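Local coordinates for protein beta-lactamase (Serratia marcescens, PDB 5GWA) that probably hydrolyses beta-lactam antibiotics to substituted beta-amino acids as a class A extended-spectrum enzyme, here in complex with the inhibitor avibactam, at residues 53-58 against 178-183; 101-106 against 116-121; 106-111 against 186-191. All coordinates share one frame; numbering follows the deposited sequence. Where two conformers were deposited one is given.

Contact 1 of 3, residues 53-58 against 178-183. With SO4 (sulfate ion), chain E.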
ATOM      1  N   LEU A  53      15.721  10.532  -5.891  1.00 10.07           N
ATOM      2  CA  LEU A  53      14.659  11.430  -6.365  1.00 10.58           C
ATOM      3  C   LEU A  53      14.604  12.736  -5.561  1.00 11.19           C
ATOM      4  O   LEU A  53      14.592  13.838  -6.147  1.00 11.59           O
ATOM      5  CB  LEU A  53      13.328  10.676  -6.275  1.00 10.18           C
ATOM      6  CG  LEU A  53      12.095  11.532  -6.492  1.00 10.79           C
ATOM      7  CD1 LEU A  53      12.087  12.177  -7.866  1.00 11.79           C
ATOM      8  CD2 LEU A  53      10.839  10.717  -6.262  1.00 11.80           C
ATOM      9  N   ALA A  54      14.775  12.635  -4.251  1.00 10.23           N
ATOM     10  CA  ALA A  54      14.707  13.773  -3.359  1.00  9.84           C
ATOM     11  C   ALA A  54      15.883  14.713  -3.634  1.00 12.50           C
ATOM     12  O   ALA A  54      15.706  15.932  -3.678  1.00 13.21           O
ATOM     13  CB  ALA A  54      14.662  13.336  -1.927  1.00 10.53           C
ATOM     14  N   LEU A  55      17.059  14.145  -3.832  1.00 10.59           N
ATOM     15  CA  LEU A  55      18.220  14.956  -4.262  1.00 11.65           C
ATOM     16  C   LEU A  55      17.898  15.763  -5.500  1.00 14.29           C
ATOM     17  O   LEU A  55      18.148  16.974  -5.514  1.00 14.57           O
ATOM     18  CB  LEU A  55      19.437  14.080  -4.552  1.00 12.78           C
ATOM     19  CG  LEU A  55      20.038  13.320  -3.376  1.00 13.14           C
ATOM     20  CD1 LEU A  55      21.137  12.408  -3.861  1.00 13.03           C
ATOM     21  CD2 LEU A  55      20.570  14.218  -2.288  1.00 13.22           C
ATOM     22  N   ALA A  56      17.357  15.123  -6.539  1.00 13.23           N
ATOM     23  CA  ALA A  56      17.109  15.828  -7.792  1.00 14.40           C
ATOM     24  C   ALA A  56      16.027  16.897  -7.581  1.00 14.30           C
ATOM     25  O   ALA A  56      16.073  17.981  -8.166  1.00 13.85           O
ATOM     26  CB  ALA A  56      16.710  14.858  -8.880  1.00 14.20           C
ATOM     27  N   VAL A  57      14.966  16.530  -6.876  1.00 13.65           N
ATOM     28  CA  VAL A  57      13.920  17.513  -6.571  1.00 14.46           C
ATOM     29  C   VAL A  57      14.432  18.736  -5.824  1.00 15.83           C
ATOM     30  O   VAL A  57      14.115  19.886  -6.179  1.00 14.86           O
ATOM     31  CB  VAL A  57      12.793  16.847  -5.773  1.00 14.88           C
ATOM     32  CG1 VAL A  57      11.785  17.859  -5.270  1.00 15.59           C
ATOM     33  CG2 VAL A  57      12.123  15.837  -6.658  1.00 14.14           C
ATOM     34  N   LEU A  58      15.213  18.522  -4.773  1.00 14.65           N
ATOM     35  CA  LEU A  58      15.635  19.642  -3.947  1.00 14.59           C
ATOM     36  C   LEU A  58      16.643  20.490  -4.701  1.00 17.23           C
ATOM     37  O   LEU A  58      16.706  21.672  -4.463  1.00 16.89           O
ATOM     38  CB  LEU A  58      16.233  19.154  -2.624  1.00 14.97           C
ATOM     39  CG  LEU A  58      15.169  18.619  -1.673  1.00 14.16           C
ATOM     40  CD1 LEU A  58      15.833  17.797  -0.563  1.00 15.16           C
ATOM     41  CD2 LEU A  58      14.336  19.751  -1.077  1.00 16.65           C
ATOM     42  N   GLU A 178      27.927  18.110  -0.504  1.00 22.86           N
ATOM     43  CA  GLU A 178      28.502  18.409  -1.807  1.00 22.02           C
ATOM     44  C   GLU A 178      27.468  18.492  -2.923  1.00 28.40           C
ATOM     45  O   GLU A 178      27.839  18.639  -4.093  1.00 28.40           O
ATOM     46  CB  GLU A 178      29.534  17.348  -2.199  1.00 26.02           C
ATOM     47  CG  GLU A 178      30.750  17.296  -1.290  1.00 24.89           C
ATOM     48  CD  GLU A 178      31.758  16.204  -1.643  1.00 28.53           C
ATOM     49  OE1 GLU A 178      31.543  15.441  -2.609  1.00 29.04           O
ATOM     50  OE2 GLU A 178      32.792  16.122  -0.940  1.00 31.54           O
ATOM     51  N   ILE A 179      26.209  18.208  -2.593  1.00 21.10           N
ATOM     52  CA  ILE A 179      25.138  18.193  -3.601  1.00 23.52           C
ATOM     53  C   ILE A 179      24.149  19.373  -3.502  1.00 20.98           C
ATOM     54  O   ILE A 179      23.782  19.943  -4.520  1.00 32.22           O
ATOM     55  CB  ILE A 179      24.349  16.851  -3.561  1.00 21.41           C
ATOM     56  CG1 ILE A 179      25.291  15.664  -3.695  1.00 19.12           C
ATOM     57  CG2 ILE A 179      23.312  16.823  -4.671  1.00 24.64           C
ATOM     58  CD1 ILE A 179      24.651  14.341  -3.337  1.00 16.92           C
ATOM     59  N   LEU A 180      23.686  19.721  -2.310  1.00 20.51           N
ATOM     60  CA  LEU A 180      22.556  20.650  -2.169  1.00 22.07           C
ATOM     61  C   LEU A 180      22.947  21.976  -1.503  1.00 25.03           C
ATOM     62  O   LEU A 180      24.035  22.117  -0.947  1.00 26.00           O
ATOM     63  CB  LEU A 180      21.437  19.965  -1.385  1.00 22.03           C
ATOM     64  CG  LEU A 180      20.879  18.686  -2.039  1.00 20.01           C
ATOM     65  CD1 LEU A 180      19.980  17.998  -1.024  1.00 18.42           C
ATOM     66  CD2 LEU A 180      20.107  19.007  -3.311  1.00 22.60           C
ATOM     67  N   SER A 181      22.018  22.923  -1.456  1.00 25.66           N
ATOM     68  CA  SER A 181      22.158  24.051  -0.533  1.00 25.76           C
ATOM     69  C   SER A 181      22.208  23.564   0.898  1.00 29.67           C
ATOM     70  O   SER A 181      21.777  22.451   1.192  1.00 22.90           O
ATOM     71  CB  SER A 181      20.992  25.031  -0.687  1.00 27.83           C
ATOM     72  OG  SER A 181      19.786  24.493  -0.173  1.00 22.57           O
ATOM     73  N   LYS A 182      22.673  24.415   1.804  1.00 25.36           N
ATOM     74  CA  LYS A 182      22.639  24.085   3.230  1.00 28.53           C
ATOM     75  C   LYS A 182      21.226  23.747   3.721  1.00 26.55           C
ATOM     76  O   LYS A 182      21.047  22.809   4.508  1.00 22.75           O
ATOM     77  CB  LYS A 182      23.258  25.237   4.047  1.00 29.34           C
ATOM     78  CG  LYS A 182      23.416  24.951   5.531  1.00 35.93           C
ATOM     79  CD  LYS A 182      22.428  25.748   6.384  1.00 37.61           C
ATOM     80  CE  LYS A 182      22.888  25.828   7.832  1.00 36.81           C
ATOM     81  NZ  LYS A 182      23.138  24.503   8.476  1.00 29.50           N
ATOM     82  N   ASN A 183      20.240  24.574   3.356  1.00 24.43           N
ATOM     83  CA  ASN A 183      18.872  24.403   3.835  1.00 26.50           C
ATOM     84  C   ASN A 183      18.264  23.114   3.309  1.00 18.71           C
ATOM     85  O   ASN A 183      17.600  22.404   4.058  1.00 19.43           O
ATOM     86  CB  ASN A 183      17.966  25.571   3.453  1.00 33.82           C
ATOM     87  CG  ASN A 183      18.531  26.405   2.333  1.00 40.80           C
ATOM     88  OD1 ASN A 183      19.481  27.165   2.533  1.00 54.24           O
ATOM     89  ND2 ASN A 183      17.949  26.277   1.147  1.00 53.79           N
TER
HETATM   90  S   SO4 E 304      26.656  23.562   8.119  0.70 24.56           S
HETATM   91  O1  SO4 E 304      27.766  24.514   7.851  0.70 19.80           O
HETATM   92  O2  SO4 E 304      25.404  24.151   7.598  0.70 25.80           O
HETATM   93  O3  SO4 E 304      26.907  22.249   7.417  0.70 25.30           O
HETATM   94  O4  SO4 E 304      26.554  23.286   9.577  0.70 25.79           O

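Contact 2 of 3, residues 101-106 against 116-121. With NA (sodium ion), chain I.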
ATOM      1  N   SER A 101       7.492  20.447   0.659  1.00 12.90           N
ATOM      2  CA  SER A 101       7.950  19.936   1.964  1.00 13.41           C
ATOM      3  C   SER A 101       7.140  18.728   2.453  1.00 12.13           C
ATOM      4  O   SER A 101       7.703  17.667   2.767  1.00 13.83           O
ATOM      5  CB  SER A 101       7.866  21.035   3.021  1.00 13.97           C
ATOM      6  OG  SER A 101       8.193  20.524   4.297  1.00 17.20           O
ATOM      7  N   GLU A 102       5.831  18.870   2.475  1.00 11.40           N
ATOM      8  CA  GLU A 102       4.965  17.819   2.988  1.00 11.67           C
ATOM      9  C   GLU A 102       5.111  16.589   2.088  1.00 10.31           C
ATOM     10  O   GLU A 102       5.070  15.429   2.567  1.00 11.27           O
ATOM     11  CB  GLU A 102       3.491  18.261   2.985  1.00 12.30           C
ATOM     12  CG  GLU A 102       2.585  17.168   3.532  1.00 13.75           C
ATOM     13  CD  GLU A 102       1.154  17.580   3.893  1.00 15.69           C
ATOM     14  OE1 GLU A 102       0.836  18.786   3.925  1.00 16.70           O
ATOM     15  OE2 GLU A 102       0.378  16.705   4.340  1.00 15.22           O
ATOM     16  N   ILE A 103       5.111  16.800   0.790  1.00 10.31           N
ATOM     17  CA  ILE A 103       5.169  15.666  -0.141  1.00 10.80           C
ATOM     18  C   ILE A 103       6.498  14.934   0.002  1.00 11.32           C
ATOM     19  O   ILE A 103       6.528  13.691   0.080  1.00 11.00           O
ATOM     20  CB  ILE A 103       4.937  16.087  -1.618  1.00 11.18           C
ATOM     21  CG1 ILE A 103       3.502  16.628  -1.779  1.00 12.71           C
ATOM     22  CG2 ILE A 103       5.191  14.906  -2.576  1.00 11.32           C
ATOM     23  CD1 ILE A 103       3.304  17.416  -3.061  1.00 13.32           C
ATOM     24  N   ILE A 104       7.609  15.682   0.074  1.00  9.65           N
ATOM     25  CA  ILE A 104       8.905  15.038   0.236  1.00 10.34           C
ATOM     26  C   ILE A 104       9.028  14.281   1.563  1.00  9.72           C
ATOM     27  O   ILE A 104       9.544  13.153   1.577  1.00 11.03           O
ATOM     28  CB  ILE A 104      10.049  16.061   0.136  1.00 11.96           C
ATOM     29  CG1 ILE A 104      10.074  16.665  -1.232  1.00 11.56           C
ATOM     30  CG2 ILE A 104      11.362  15.395   0.508  1.00 12.40           C
ATOM     31  CD1 ILE A 104      10.890  17.950  -1.341  1.00 13.81           C
ATOM     32  N   LYS A 105       8.497  14.837   2.660  1.00 10.43           N
ATOM     33  CA  LYS A 105       8.575  14.181   3.959  1.00 10.44           C
ATOM     34  C   LYS A 105       7.802  12.874   3.905  1.00 11.36           C
ATOM     35  O   LYS A 105       8.290  11.848   4.349  1.00 10.24           O
ATOM     36  CB  LYS A 105       7.996  15.040   5.082  1.00 12.55           C
ATOM     37  CG  LYS A 105       8.879  16.205   5.455  1.00 15.36           C
ATOM     38  CD  LYS A 105       8.271  16.910   6.656  1.00 18.78           C
ATOM     39  CE  LYS A 105       9.022  18.182   7.000  1.00 23.70           C
ATOM     40  NZ  LYS A 105       8.434  18.755   8.234  1.00 27.02           N
ATOM     41  N   SER A 106       6.639  12.874   3.280  1.00  9.65           N
ATOM     42  CA  SER A 106       5.893  11.618   3.186  1.00 10.02           C
ATOM     43  C   SER A 106       6.638  10.595   2.314  1.00  9.08           C
ATOM     44  O   SER A 106       6.660   9.372   2.612  1.00  9.95           O
ATOM     45  CB  SER A 106       4.503  11.867   2.634  1.00 10.88           C
ATOM     46  OG  SER A 106       3.704  10.690   2.785  1.00 11.36           O
ATOM     47  N   CYS A 116       6.118   9.841  -4.426  1.00  8.77           N
ATOM     48  CA  CYS A 116       7.251   9.542  -5.282  1.00  9.56           C
ATOM     49  C   CYS A 116       6.928   9.901  -6.749  1.00  9.55           C
ATOM     50  O   CYS A 116       7.643  10.659  -7.404  1.00 10.22           O
ATOM     51  CB  CYS A 116       7.606   8.064  -5.157  1.00 10.08           C
ATOM     52  SG  CYS A 116       8.859   7.471  -6.303  1.00 10.01           S
ATOM     53  N   ASP A 117       5.821   9.402  -7.245  1.00  9.95           N
ATOM     54  CA  ASP A 117       5.486   9.609  -8.637  1.00 10.74           C
ATOM     55  C   ASP A 117       5.053  11.028  -8.938  1.00 10.04           C
ATOM     56  O   ASP A 117       5.373  11.537 -10.017  1.00 11.50           O
ATOM     57  CB  ASP A 117       4.475   8.562  -9.115  1.00 11.68           C
ATOM     58  CG  ASP A 117       5.084   7.168  -9.232  1.00 13.06           C
ATOM     59  OD1 ASP A 117       6.297   6.937  -8.957  1.00 12.28           O
ATOM     60  OD2 ASP A 117       4.321   6.267  -9.610  1.00 16.01           O
ATOM     61  N   ILE A 118       4.412  11.693  -7.986  1.00 10.49           N
ATOM     62  CA  ILE A 118       4.105  13.144  -8.102  1.00  9.78           C
ATOM     63  C   ILE A 118       5.407  13.949  -8.271  1.00 12.49           C
ATOM     64  O   ILE A 118       5.546  14.785  -9.182  1.00 13.41           O
ATOM     65  CB  ILE A 118       3.346  13.646  -6.849  1.00 11.35           C
ATOM     66  CG1 ILE A 118       1.902  13.127  -6.860  1.00 11.93           C
ATOM     67  CG2 ILE A 118       3.353  15.161  -6.780  1.00 12.30           C
ATOM     68  CD1 ILE A 118       1.235  13.241  -5.521  1.00 13.10           C
ATOM     69  N   LEU A 119       6.421  13.566  -7.513  1.00 10.48           N
ATOM     70  CA  LEU A 119       7.712  14.236  -7.584  1.00  9.88           C
ATOM     71  C   LEU A 119       8.493  13.876  -8.850  1.00 11.46           C
ATOM     72  O   LEU A 119       9.158  14.762  -9.409  1.00 12.37           O
ATOM     73  CB  LEU A 119       8.528  13.960  -6.302  1.00 11.69           C
ATOM     74  CG  LEU A 119       7.973  14.585  -5.007  1.00 11.04           C
ATOM     75  CD1 LEU A 119       8.754  14.124  -3.800  1.00 12.47           C
ATOM     76  CD2 LEU A 119       7.914  16.115  -5.058  1.00 12.40           C
ATOM     77  N   PHE A 120       8.436  12.636  -9.328  1.00 11.04           N
ATOM     78  CA  PHE A 120       9.013  12.277 -10.645  1.00 11.92           C
ATOM     79  C   PHE A 120       8.406  13.149 -11.728  1.00 12.17           C
ATOM     80  O   PHE A 120       9.125  13.748 -12.535  1.00 14.99           O
ATOM     81  CB  PHE A 120       8.821  10.797 -10.989  1.00 14.13           C
ATOM     82  CG  PHE A 120       9.929   9.905 -10.517  1.00 11.84           C
ATOM     83  CD1 PHE A 120      11.225  10.092 -10.934  1.00 12.32           C
ATOM     84  CD2 PHE A 120       9.646   8.852  -9.658  1.00 12.41           C
ATOM     85  CE1 PHE A 120      12.238   9.284 -10.464  1.00 13.37           C
ATOM     86  CE2 PHE A 120      10.628   7.941  -9.321  1.00 13.64           C
ATOM     87  CZ  PHE A 120      11.923   8.172  -9.676  1.00 13.85           C
ATOM     88  N   ARG A 121       7.100  13.354 -11.662  1.00 11.32           N
ATOM     89  CA  ARG A 121       6.460  14.221 -12.662  1.00 14.15           C
ATOM     90  C   ARG A 121       6.907  15.669 -12.562  1.00 13.38           C
ATOM     91  O   ARG A 121       7.271  16.280 -13.613  1.00 16.87           O
ATOM     92  CB  ARG A 121       4.949  14.053 -12.633  1.00 16.12           C
ATOM     93  CG  ARG A 121       4.538  12.719 -13.267  1.00 18.46           C
ATOM     94  CD  ARG A 121       3.032  12.559 -13.459  1.00 23.02           C
ATOM     95  NE  ARG A 121       2.325  12.458 -12.182  1.00 21.04           N
ATOM     96  CZ  ARG A 121       2.153  11.328 -11.499  1.00 21.69           C
ATOM     97  NH1 ARG A 121       2.633  10.187 -11.972  1.00 22.11           N
ATOM     98  NH2 ARG A 121       1.447  11.335 -10.372  1.00 21.57           N
TER
HETATM   99 NA    NA I 308       1.149  21.189   2.679  1.00 22.65          NA
HETATM  100  O   HOH W   1       2.026  23.359   4.015  1.00 29.91           O

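Contact 3 of 3, residues 106-111 against 186-191. With NXL ((2S,5R)-1-formyl-5-[(sulfooxy)amino]piperidine-2-carboxamide), chain B.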
ATOM      1  N   SER A 106       6.639  12.874   3.280  1.00  9.65           N
ATOM      2  CA  SER A 106       5.893  11.618   3.186  1.00 10.02           C
ATOM      3  C   SER A 106       6.638  10.595   2.314  1.00  9.08           C
ATOM      4  O   SER A 106       6.660   9.372   2.612  1.00  9.95           O
ATOM      5  CB  SER A 106       4.503  11.867   2.634  1.00 10.88           C
ATOM      6  OG  SER A 106       3.704  10.690   2.785  1.00 11.36           O
ATOM      7  N   THR A 107       7.137  11.075   1.186  1.00  8.27           N
ATOM      8  CA  THR A 107       7.806  10.223   0.187  1.00  8.21           C
ATOM      9  C   THR A 107       9.050   9.565   0.774  1.00  9.29           C
ATOM     10  O   THR A 107       9.347   8.408   0.489  1.00  9.67           O
ATOM     11  CB  THR A 107       8.195  11.073  -1.023  1.00  8.75           C
ATOM     12  OG1 THR A 107       6.990  11.575  -1.615  1.00  9.49           O
ATOM     13  CG2 THR A 107       8.906  10.220  -2.047  1.00  9.41           C
ATOM     14  N   VAL A 108       9.827  10.332   1.547  1.00  9.33           N
ATOM     15  CA  VAL A 108      11.102   9.823   2.073  1.00 10.24           C
ATOM     16  C   VAL A 108      10.915   9.158   3.431  1.00 10.02           C
ATOM     17  O   VAL A 108      11.205   7.967   3.581  1.00 10.58           O
ATOM     18  CB  VAL A 108      12.157  10.928   2.200  1.00  9.18           C
ATOM     19  CG1 VAL A 108      13.403  10.429   2.925  1.00 10.31           C
ATOM     20  CG2 VAL A 108      12.487  11.464   0.835  1.00 10.42           C
ATOM     21  N   SER A 109      10.315   9.835   4.404  1.00  9.41           N
ATOM     22  CA  SER A 109      10.243   9.283   5.783  1.00  9.53           C
ATOM     23  C   SER A 109       9.223   8.162   5.870  1.00  9.72           C
ATOM     24  O   SER A 109       9.404   7.230   6.666  1.00 11.28           O
ATOM     25  CB  SER A 109       9.901  10.367   6.811  1.00 10.15           C
ATOM     26  OG  SER A 109      10.844  11.424   6.651  1.00 12.52           O
ATOM     27  N   HIS A 110       8.145   8.240   5.097  1.00  8.48           N
ATOM     28  CA  HIS A 110       7.087   7.241   5.134  1.00  9.31           C
ATOM     29  C   HIS A 110       6.977   6.455   3.823  1.00  8.37           C
ATOM     30  O   HIS A 110       6.095   5.642   3.701  1.00  9.09           O
ATOM     31  CB  HIS A 110       5.758   7.891   5.469  1.00  9.28           C
ATOM     32  CG  HIS A 110       5.658   8.299   6.888  1.00  9.99           C
ATOM     33  ND1 HIS A 110       6.177   9.467   7.404  1.00 14.39           N
ATOM     34  CD2 HIS A 110       5.095   7.643   7.928  1.00  9.19           C
ATOM     35  CE1 HIS A 110       5.955   9.497   8.710  1.00 11.21           C
ATOM     36  NE2 HIS A 110       5.304   8.401   9.045  1.00 14.40           N
ATOM     37  N   SER A 111       7.919   6.673   2.913  1.00  7.67           N
ATOM     38  CA  SER A 111       7.984   5.926   1.658  1.00  8.31           C
ATOM     39  C   SER A 111       6.714   5.945   0.839  1.00  8.61           C
ATOM     40  O   SER A 111       6.405   4.980   0.143  1.00  8.86           O
ATOM     41  CB  SER A 111       8.436   4.501   1.905  1.00  8.69           C
ATOM     42  OG  SER A 111       9.218   4.039   0.801  1.00  9.39           O
ATOM     43  N   ASP A 186      20.011  20.218   5.083  1.00 16.08           N
ATOM     44  CA  ASP A 186      19.486  20.079   6.424  0.50 16.81           C
ATOM     45  C   ASP A 186      18.126  19.408   6.366  1.00 14.87           C
ATOM     46  O   ASP A 186      17.793  18.581   7.195  1.00 17.20           O
ATOM     47  CB  ASP A 186      19.360  21.457   7.110  0.50 19.44           C
ATOM     48  CG  ASP A 186      20.661  21.921   7.734  0.50 22.04           C
ATOM     49  OD1 ASP A 186      21.325  21.060   8.349  0.50 21.07           O
ATOM     50  OD2 ASP A 186      21.001  23.135   7.615  0.50 18.92           O
ATOM     51  N   PHE A 187      17.280  19.902   5.462  1.00 17.81           N
ATOM     52  CA  PHE A 187      15.928  19.371   5.286  1.00 17.02           C
ATOM     53  C   PHE A 187      15.886  17.890   4.922  1.00 13.53           C
ATOM     54  O   PHE A 187      15.197  17.093   5.615  1.00 13.80           O
ATOM     55  CB  PHE A 187      15.159  20.166   4.232  1.00 17.92           C
ATOM     56  CG  PHE A 187      13.788  19.622   3.970  1.00 16.93           C
ATOM     57  CD1 PHE A 187      12.771  19.784   4.877  1.00 21.24           C
ATOM     58  CD2 PHE A 187      13.539  18.945   2.808  1.00 18.54           C
ATOM     59  CE1 PHE A 187      11.500  19.267   4.636  1.00 24.46           C
ATOM     60  CE2 PHE A 187      12.252  18.468   2.535  1.00 18.82           C
ATOM     61  CZ  PHE A 187      11.262  18.571   3.474  1.00 18.70           C
ATOM     62  N   LEU A 188      16.685  17.506   3.948  1.00 13.19           N
ATOM     63  CA  LEU A 188      16.696  16.086   3.553  1.00 12.50           C
ATOM     64  C   LEU A 188      17.300  15.222   4.628  1.00 11.76           C
ATOM     65  O   LEU A 188      16.750  14.128   4.968  1.00 11.14           O
ATOM     66  CB  LEU A 188      17.409  15.887   2.240  1.00 11.70           C
ATOM     67  CG  LEU A 188      17.404  14.441   1.733  1.00 12.23           C
ATOM     68  CD1 LEU A 188      15.996  13.829   1.675  1.00 12.23           C
ATOM     69  CD2 LEU A 188      18.123  14.346   0.416  1.00 13.35           C
ATOM     70  N   LEU A 189      18.390  15.697   5.242  1.00 11.55           N
ATOM     71  CA  LEU A 189      18.963  14.905   6.350  1.00 11.23           C
ATOM     72  C   LEU A 189      17.986  14.710   7.490  1.00 11.31           C
ATOM     73  O   LEU A 189      17.827  13.599   8.009  1.00 12.69           O
ATOM     74  CB  LEU A 189      20.275  15.533   6.855  1.00 12.75           C
ATOM     75  CG  LEU A 189      21.009  14.727   7.939  1.00 13.14           C
ATOM     76  CD1 LEU A 189      21.352  13.323   7.517  1.00 14.22           C
ATOM     77  CD2 LEU A 189      22.303  15.428   8.336  1.00 14.25           C
ATOM     78  N   ASN A 190      17.299  15.784   7.936  1.00  9.63           N
ATOM     79  CA  ASN A 190      16.341  15.645   9.007  1.00 12.44           C
ATOM     80  C   ASN A 190      15.260  14.642   8.584  1.00  9.87           C
ATOM     81  O   ASN A 190      14.832  13.816   9.386  1.00 11.18           O
ATOM     82  CB  ASN A 190      15.699  16.988   9.365  1.00 12.64           C
ATOM     83  CG  ASN A 190      16.595  17.857  10.236  1.00 14.89           C
ATOM     84  OD1 ASN A 190      17.368  17.368  11.033  1.00 16.13           O
ATOM     85  ND2 ASN A 190      16.397  19.150  10.150  1.00 15.42           N
ATOM     86  N   THR A 191      14.872  14.720   7.318  1.00 13.00           N
ATOM     87  CA  THR A 191      13.768  13.891   6.822  1.00 13.74           C
ATOM     88  C   THR A 191      14.184  12.380   6.858  1.00 11.72           C
ATOM     89  O   THR A 191      13.424  11.499   7.336  1.00 13.48           O
ATOM     90  CB  THR A 191      13.389  14.359   5.429  1.00 15.85           C
ATOM     91  OG1 THR A 191      12.904  15.727   5.510  1.00 16.70           O
ATOM     92  CG2 THR A 191      12.335  13.500   4.854  1.00 16.02           C
TER
HETATM   93  OAC NXL B 301      10.262  -0.035  -1.560  1.00  9.90           O
HETATM   94  CAN NXL B 301       9.374   0.801  -1.433  1.00 11.70           C
HETATM   95  N   NXL B 301       8.149   0.545  -1.315  1.00 11.78           N
HETATM   96  CAJ NXL B 301       7.208   1.549  -0.864  1.00 13.48           C
HETATM   97  CA  NXL B 301       7.686  -0.827  -1.470  1.00 12.91           C
HETATM   98  C   NXL B 301       6.792  -1.072  -2.636  1.00 19.17           C
HETATM   99  O   NXL B 301       6.363  -0.159  -3.319  1.00 16.90           O
HETATM  100  NAA NXL B 301       6.390  -2.338  -2.780  1.00 22.01           N
HETATM  101  CB  NXL B 301       7.007  -1.256  -0.194  1.00 13.89           C
HETATM  102  CAH NXL B 301       6.021  -0.238   0.327  1.00 15.68           C
HETATM  103  CAO NXL B 301       6.653   1.139   0.479  1.00 15.62           C
HETATM  104  NAK NXL B 301       7.663   1.295   1.546  1.00 25.03           N
HETATM  105  OAL NXL B 301       8.267   0.198   1.951  1.00 31.58           O
HETATM  106  SAR NXL B 301       9.633   0.412   2.612  1.00 24.20           S
HETATM  107  OAD NXL B 301       9.334   0.407   4.009  1.00 31.54           O
HETATM  108  OAE NXL B 301      10.591  -0.626   2.460  1.00 30.44           O
HETATM  109  OAG NXL B 301      10.276   1.661   1.778  1.00 31.48           O

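Contact 1 of 3, residues 53-58 against 178-183
The L55 carbonyl is the flat group met here, its oxygen abutted by methyl CD2 of L180 at 3.6 Å; aliphatic branches make up the remainder of the contact. L180 lies between two residues one helical turn apart. Its CD2 also rests against CB of L58 at 3.9 Å, while CD1 faces L55 CD2 at 4.0 Å. The L180 side chain runs at about a right angle to that of L55. L55 divides its two methyls between neighbours: CD2 goes to L180, and CD1 meets I179 CD1 at 4.0 Å. With chi1 of -65°, CG of L55 stands beside the backbone N, and the end of the side chain comes closer to 178-183 than its CB does. In the helical domain of this class A beta-lactamase, the contact sets the turn leading into helix 182-193 against helix 49-63, the helix that starts just after S47 of the inhibitor pocket. S181 takes the N-cap position of helix 182-193: its OG is hydrogen-bonded to S184 N and also to D62 OD1, near the C-terminal end of helix 49-63. F174 and L170 of helix 164-175 touch L55, and F132 of helix 126-135 packs on both L55 and I179.

Contact 2 of 3, residues 101-106 against 116-121
I103 and L119 meet through a branch point. CG2 of I103 faces the fork of the leucine, 3.7 Å from L119 CG and within 3.9 Å of both of its methyls. The isoleucine's first torsion decides which arm does this: CG1 stands beside the backbone N (chi1 -65°), leaving CG2 trans to that nitrogen and directed at the leucine. The two side chains run alongside each other with opposite headings. L119 is extended at chi2 (174°), and its CD1 also reaches CG1 of I104 at 3.8 Å, the two side chains lying nearly perpendicular. The longer arm of I103 ends in CD1, which makes a looser approach to I118 CG2 at 4.3 Å. Helices 100-109 and 113-123 are successive in the chain, and here the axes of the two short segments come within 9.9 Å of each other, with N-to-C directions 127° apart. The link between them carries S111 and leads into N113 at the start of helix 113-123, both residues of the inhibitor pocket and of the SDN motif of class A beta-lactamases. All four touching residues are buried, with L72 and V74 of strand 71-74 packed on I103 and I118. On another flank of helix 100-109, E102 extends to a sodium ion, which its OE1 binds at 2.7 Å, and its OE2 is hydrogen-bonded to Y91 OH. On helix 113-123, the D117 carboxylate takes the backbone N of E147 through OD1 and that of E148 through OD2, holding the backbone at pocket residue E147. The R121 guanidinium lies with one face over the D117 carbonyl oxygen.

Contact 3 of 3, residues 106-111 against 186-191
The carbonyl oxygen of T191 receives the hydroxyl of S109 in a short hydrogen bond, OG to O 2.7 Å, and a weak second one from T195 OG1. The serine donor comes in above the carbonyl plane, 39° out of it, at a C=O...donor angle of 120°. A chi1 of -54° sets S109 OG beside its own backbone N, where it also presses closely on methyl CG2 of T191, at 3.1 Å. The same methyl packs on V108, 3.7 Å from its CB, with one side chain set across the other. T191 has its methyl trans to the backbone N, which leaves OG1 to turn back along its helix and donate to F187 O at 2.7 Å. F187 O therefore accepts twice, from T191 OG1 and T191 N, which arrive on opposite faces of its plane. OG1 also sits over the centre of one face of the F187 ring, 3.8 Å above it. V108 CG2 lies more distantly from L188 CD1, at 4.3 Å, and A54 of helix 49-63 touches both residues. Beyond the last turn of helix 100-109, S111 adopts a left-handed backbone conformation and points OG at the inhibitor, donating to sulfate oxygen OAG at 2.8 Å. K50 NZ and K215 NZ are hydrogen-bonded to that same OG. A serine hydroxyl bonded to two lysines just past the end of this helix is the first residue of the SDN motif in the class A beta-lactamase active site.

Overall arrangement
Contacts 2 and 3 are buried and share helix 100-109, meeting at S106, whereas contact 1 is only partly buried; contact 3 lies nearest the chain centre. Contacts 1 and 3 use successive parts of helix 182-193, its entry and its body, and L188 packs against L55 and L58 of 53-58. L53 touches C116, L119 and F120 of contact 2, and A54 meets V108 of contact 3. Helix 49-63, itself half of contact 1, thus packs on both contacts 2 and 3. Contacts 1 and 2 are aliphatic where their segments meet; contact 3, the one next to the inhibitor pocket, adds a hydroxyl-to-carbonyl bond. Along the chain contact 2 is nested within the loop closed by contact 1.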